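Local structure of hypothetical protein BA_2335 (Bacillus anthracis, 4H4N) at residues P8-L19 / I36-T47. The protein is of unknown function and is a small all-beta protein of the BA_2335-like family. Numbering follows the deposited sequence. Where two conformers were deposited one is given.
Sequences PIAFKVPPNSKL and IINQLSTPKCQT
Two donors converge on Val13 O: the backbone Lys44 N at 3.1 Å and the side-chain Asn38 ND2, also at 3.1 Å. The second comes in above the carbonyl plane, 48° out of it, whereas Lys44 N lies nearer that plane. Asn38 ND2 also donates to Thr42 O at 2.8 Å, with the acceptor lying in the plane of the amide, and makes a weak bond to Pro14 O. Leu40 N closes an Asx turn on Asn38 OD1, so both ends of this buried amide are bonded and its flip state is fixed. With CG anti to the backbone N (chi1 179°), the amide is carried alongside the backbone of Val13 to Pro15, and Asn38 CB packs 3.5 Å from Val13 CG1.

The two segments pair twice, as separate antiparallel runs whose register shifts by two residues. Strand 9-13 joins strand 44-47 through Phe11-Gln46 and Val13-Lys44, where Val13 N to Lys44 O is nearly straight (176°). Strand 17-19 joins 36-38 within the hairpin of strands 17-24 and 30-38, through Ser17-Asn38 and Leu19-Ile36. Between these runs, Pro14 to Ser17 form a type II turn, and Asn16 and Ser17 both face Asn38 in a G1 bulge; Asn16 N bonds to Leu40 O, and Ser17 OG to Pro15 O.

Phe11, Val13 and Ile36 pack the two-stranded sheet (9-13, 44-48) onto the three-stranded one (30-38, 17-24, 56-63). Ile36 CG2 meets Val13 CG2 at 3.7 Å, while Ile36 CD1 reaches Phe11 CB at 4.1 Å, the two side chains crossing at about a right angle. The buried Phe11 ring makes an edge-to-face stack with Tyr57 of strand 56-63. On the face of the 9-13/44-48 pair that carries Ala10, Lys12, Cys45 and Thr47, Cys45 SG, covalently linked to a beta-mercaptoethanol probably from the crystallisation liquor, lies 4.0 Å from Ala10 CB.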
loop_
_atom_site.group_PDB
_atom_site.type_symbol
_atom_site.label_atom_id
_atom_site.label_comp_id
_atom_site.label_asym_id
_atom_site.label_seq_id
_atom_site.Cartn_x
_atom_site.Cartn_y
_atom_site.Cartn_z
ATOM N N PRO A 8 9.450 -7.961 5.775
ATOM C CA PRO A 8 8.859 -7.235 4.662
ATOM C C PRO A 8 7.447 -7.723 4.353
ATOM O O PRO A 8 7.144 -8.905 4.567
ATOM C CB PRO A 8 9.795 -7.588 3.497
ATOM C CG PRO A 8 11.116 -7.765 4.143
ATOM C CD PRO A 8 10.814 -8.429 5.456
ATOM N N ILE A 9 6.582 -6.805 3.934
ATOM C CA ILE A 9 5.255 -7.155 3.429
ATOM C C ILE A 9 5.301 -6.763 1.954
ATOM O O ILE A 9 5.670 -5.633 1.620
ATOM C CB ILE A 9 4.093 -6.431 4.153
ATOM C CG1 ILE A 9 4.187 -6.593 5.665
ATOM C CG2 ILE A 9 2.765 -6.958 3.643
ATOM C CD1 ILE A 9 3.247 -5.663 6.412
ATOM N N ALA A 10 4.928 -7.695 1.075
ATOM C CA ALA A 10 4.977 -7.484 -0.367
ATOM C C ALA A 10 3.607 -7.097 -0.886
ATOM O O ALA A 10 2.591 -7.640 -0.455
ATOM C CB ALA A 10 5.460 -8.755 -1.061
ATOM N N PHE A 11 3.609 -6.216 -1.883
ATOM C CA PHE A 11 2.405 -5.708 -2.526
ATOM C C PHE A 11 2.564 -5.664 -4.034
ATOM O O PHE A 11 3.600 -5.288 -4.543
ATOM C CB PHE A 11 2.099 -4.293 -2.036
ATOM C CG PHE A 11 1.784 -4.235 -0.598
ATOM C CD1 PHE A 11 0.511 -4.540 -0.162
ATOM C CD2 PHE A 11 2.744 -3.914 0.330
ATOM C CE1 PHE A 11 0.201 -4.536 1.175
ATOM C CE2 PHE A 11 2.440 -3.882 1.675
ATOM C CZ PHE A 11 1.169 -4.205 2.097
ATOM N N LYS A 12 1.516 -6.050 -4.741
ATOM C CA LYS A 12 1.487 -5.939 -6.192
ATOM C C LYS A 12 0.761 -4.655 -6.546
ATOM O O LYS A 12 -0.401 -4.467 -6.193
ATOM C CB LYS A 12 0.779 -7.129 -6.822
ATOM C CG LYS A 12 0.776 -7.080 -8.335
ATOM C CD LYS A 12 0.328 -8.393 -8.940
ATOM C CE LYS A 12 -1.109 -8.719 -8.594
ATOM N NZ LYS A 12 -1.526 -10.026 -9.116
ATOM N N VAL A 13 1.430 -3.772 -7.252
ATOM C CA VAL A 13 0.850 -2.514 -7.649
ATOM C C VAL A 13 0.426 -2.647 -9.104
ATOM O O VAL A 13 1.249 -2.931 -9.966
ATOM C CB VAL A 13 1.806 -1.347 -7.478
ATOM C CG1 VAL A 13 1.088 -0.036 -7.739
ATOM C CG2 VAL A 13 2.439 -1.367 -6.082
ATOM N N PRO A 14 -0.860 -2.444 -9.408
ATOM C CA PRO A 14 -1.279 -2.581 -10.798
ATOM C C PRO A 14 -0.656 -1.534 -11.703
ATOM O O PRO A 14 -0.124 -0.525 -11.233
ATOM C CB PRO A 14 -2.804 -2.396 -10.723
ATOM C CG PRO A 14 -3.167 -2.720 -9.334
ATOM C CD PRO A 14 -2.006 -2.242 -8.509
ATOM N N PRO A 15 -0.708 -1.764 -13.013
ATOM C CA PRO A 15 -0.181 -0.797 -13.957
ATOM C C PRO A 15 -0.744 0.598 -13.782
ATOM O O PRO A 15 -1.933 0.765 -13.507
ATOM C CB PRO A 15 -0.627 -1.356 -15.323
ATOM C CG PRO A 15 -0.784 -2.823 -15.093
ATOM C CD PRO A 15 -1.321 -2.913 -13.701
ATOM N N ASN A 16 0.106 1.599 -13.924
ATOM C CA ASN A 16 -0.370 2.980 -13.971
ATOM C C ASN A 16 -1.198 3.340 -12.752
ATOM O O ASN A 16 -2.238 3.993 -12.870
ATOM C CB ASN A 16 -1.186 3.184 -15.257
ATOM C CG ASN A 16 -0.385 2.886 -16.479
ATOM O OD1 ASN A 16 0.667 3.469 -16.675
ATOM N ND2 ASN A 16 -0.852 1.960 -17.291
ATOM N N SER A 17 -0.722 2.936 -11.578
ATOM C CA SER A 17 -1.509 3.081 -10.372
ATOM C C SER A 17 -0.658 3.430 -9.166
ATOM O O SER A 17 0.564 3.280 -9.154
ATOM C CB SER A 17 -2.244 1.757 -10.059
ATOM O OG SER A 17 -3.133 1.367 -11.080
ATOM N N LYS A 18 -1.353 3.889 -8.134
ATOM C CA LYS A 18 -0.816 4.072 -6.804
ATOM C C LYS A 18 -1.572 3.129 -5.874
ATOM O O LYS A 18 -2.798 3.102 -5.868
ATOM C CB LYS A 18 -1.005 5.519 -6.337
ATOM C CG LYS A 18 -0.544 5.747 -4.892
ATOM C CD LYS A 18 -0.785 7.135 -4.372
ATOM C CE LYS A 18 0.145 8.110 -5.029
ATOM N NZ LYS A 18 0.181 9.410 -4.283
ATOM N N LEU A 19 -0.845 2.345 -5.099
ATOM C CA LEU A 19 -1.422 1.499 -4.074
ATOM C C LEU A 19 -1.269 2.200 -2.730
ATOM O O LEU A 19 -0.168 2.596 -2.354
ATOM C CB LEU A 19 -0.718 0.156 -4.026
ATOM C CG LEU A 19 -1.425 -0.909 -3.170
ATOM C CD1 LEU A 19 -2.680 -1.439 -3.849
ATOM C CD2 LEU A 19 -0.466 -2.031 -2.811
ATOM N N ILE A 36 2.607 3.390 -2.647
ATOM C CA ILE A 36 3.564 2.896 -3.616
ATOM C C ILE A 36 3.061 3.224 -5.012
ATOM O O ILE A 36 1.925 2.890 -5.345
ATOM C CB ILE A 36 3.751 1.363 -3.518
ATOM C CG1 ILE A 36 3.984 0.895 -2.066
ATOM C CG2 ILE A 36 4.861 0.927 -4.468
ATOM C CD1 ILE A 36 3.827 -0.609 -1.900
ATOM N N ILE A 37 3.891 3.832 -5.839
ATOM C CA ILE A 37 3.504 4.115 -7.206
ATOM C C ILE A 37 4.085 3.112 -8.194
ATOM O O ILE A 37 5.179 2.579 -8.009
ATOM C CB ILE A 37 3.845 5.542 -7.648
ATOM C CG1 ILE A 37 5.328 5.798 -7.648
ATOM C CG2 ILE A 37 3.066 6.556 -6.813
ATOM C CD1 ILE A 37 5.703 7.140 -8.219
ATOM N N ASN A 38 3.337 2.884 -9.260
ATOM C CA ASN A 38 3.788 2.097 -10.387
ATOM C C ASN A 38 3.384 2.793 -11.674
ATOM O O ASN A 38 2.252 2.687 -12.110
ATOM C CB ASN A 38 3.222 0.690 -10.357
ATOM C CG ASN A 38 3.667 -0.117 -11.548
ATOM O OD1 ASN A 38 4.662 0.216 -12.207
ATOM N ND2 ASN A 38 2.933 -1.180 -11.842
ATOM N N GLN A 39 4.342 3.494 -12.272
ATOM C CA GLN A 39 4.088 4.212 -13.501
ATOM C C GLN A 39 4.103 3.293 -14.736
ATOM O O GLN A 39 3.776 3.757 -15.832
ATOM C CB GLN A 39 5.146 5.302 -13.698
ATOM C CG GLN A 39 6.554 4.826 -14.106
ATOM C CD GLN A 39 7.428 4.332 -12.982
ATOM O OE1 GLN A 39 7.002 4.117 -11.840
ATOM N NE2 GLN A 39 8.693 4.178 -13.302
ATOM N N LEU A 40 4.541 2.048 -14.580
ATOM C CA LEU A 40 4.689 1.146 -15.699
ATOM C C LEU A 40 3.370 0.571 -16.161
ATOM O O LEU A 40 2.360 0.604 -15.464
ATOM C CB LEU A 40 5.618 -0.001 -15.326
ATOM C CG LEU A 40 6.999 0.427 -14.833
ATOM C CD1 LEU A 40 7.807 -0.787 -14.425
ATOM C CD2 LEU A 40 7.740 1.264 -15.886
ATOM N N SER A 41 3.403 -0.008 -17.356
ATOM C CA SER A 41 2.224 -0.603 -17.964
ATOM C C SER A 41 2.003 -2.050 -17.557
ATOM O O SER A 41 1.031 -2.657 -18.015
ATOM C CB SER A 41 2.324 -0.532 -19.487
ATOM O OG SER A 41 3.316 -1.405 -19.987
ATOM N N THR A 42 2.882 -2.574 -16.702
ATOM C CA THR A 42 2.836 -3.928 -16.204
ATOM C C THR A 42 2.765 -3.877 -14.679
ATOM O O THR A 42 3.221 -2.909 -14.074
ATOM C CB THR A 42 4.118 -4.691 -16.648
ATOM O OG1 THR A 42 5.271 -3.914 -16.303
ATOM C CG2 THR A 42 4.099 -4.918 -18.144
ATOM N N PRO A 43 2.211 -4.924 -14.040
ATOM C CA PRO A 43 2.169 -4.930 -12.573
ATOM C C PRO A 43 3.558 -5.040 -12.011
ATOM O O PRO A 43 4.457 -5.618 -12.640
ATOM C CB PRO A 43 1.353 -6.186 -12.230
ATOM C CG PRO A 43 0.867 -6.754 -13.526
ATOM C CD PRO A 43 1.617 -6.134 -14.631
ATOM N N LYS A 44 3.752 -4.479 -10.828
ATOM C CA LYS A 44 5.048 -4.501 -10.194
ATOM C C LYS A 44 4.923 -4.777 -8.709
ATOM O O LYS A 44 4.047 -4.243 -8.048
ATOM C CB LYS A 44 5.756 -3.178 -10.450
ATOM C CG LYS A 44 6.164 -3.009 -11.911
ATOM C CD LYS A 44 7.231 -4.019 -12.333
ATOM C CE LYS A 44 7.282 -4.198 -13.844
ATOM N NZ LYS A 44 6.275 -5.146 -14.345
ATOM N N CYS A 45 5.806 -5.619 -8.185
ATOM C CA CYS A 45 5.813 -5.951 -6.776
ATOM C C CYS A 45 6.805 -5.051 -6.054
ATOM O O CYS A 45 7.902 -4.796 -6.543
ATOM C CB CYS A 45 6.191 -7.438 -6.603
ATOM S SG CYS A 45 6.140 -8.064 -4.917
ATOM N N GLN A 46 6.407 -4.572 -4.880
ATOM C CA GLN A 46 7.258 -3.767 -4.015
ATOM C C GLN A 46 7.054 -4.214 -2.588
ATOM O O GLN A 46 5.922 -4.504 -2.188
ATOM C CB GLN A 46 6.862 -2.287 -4.121
ATOM C CG GLN A 46 7.397 -1.362 -3.038
ATOM C CD GLN A 46 8.785 -0.917 -3.339
ATOM O OE1 GLN A 46 9.101 -0.589 -4.486
ATOM N NE2 GLN A 46 9.626 -0.854 -2.313
ATOM N N THR A 47 8.125 -4.248 -1.806
ATOM C CA THR A 47 7.976 -4.530 -0.384
ATOM C C THR A 47 8.009 -3.262 0.470
ATOM O O THR A 47 8.630 -2.248 0.121
ATOM C CB THR A 47 9.050 -5.449 0.140
ATOM O OG1 THR A 47 10.320 -4.844 -0.054
ATOM C CG2 THR A 47 8.993 -6.781 -0.541
#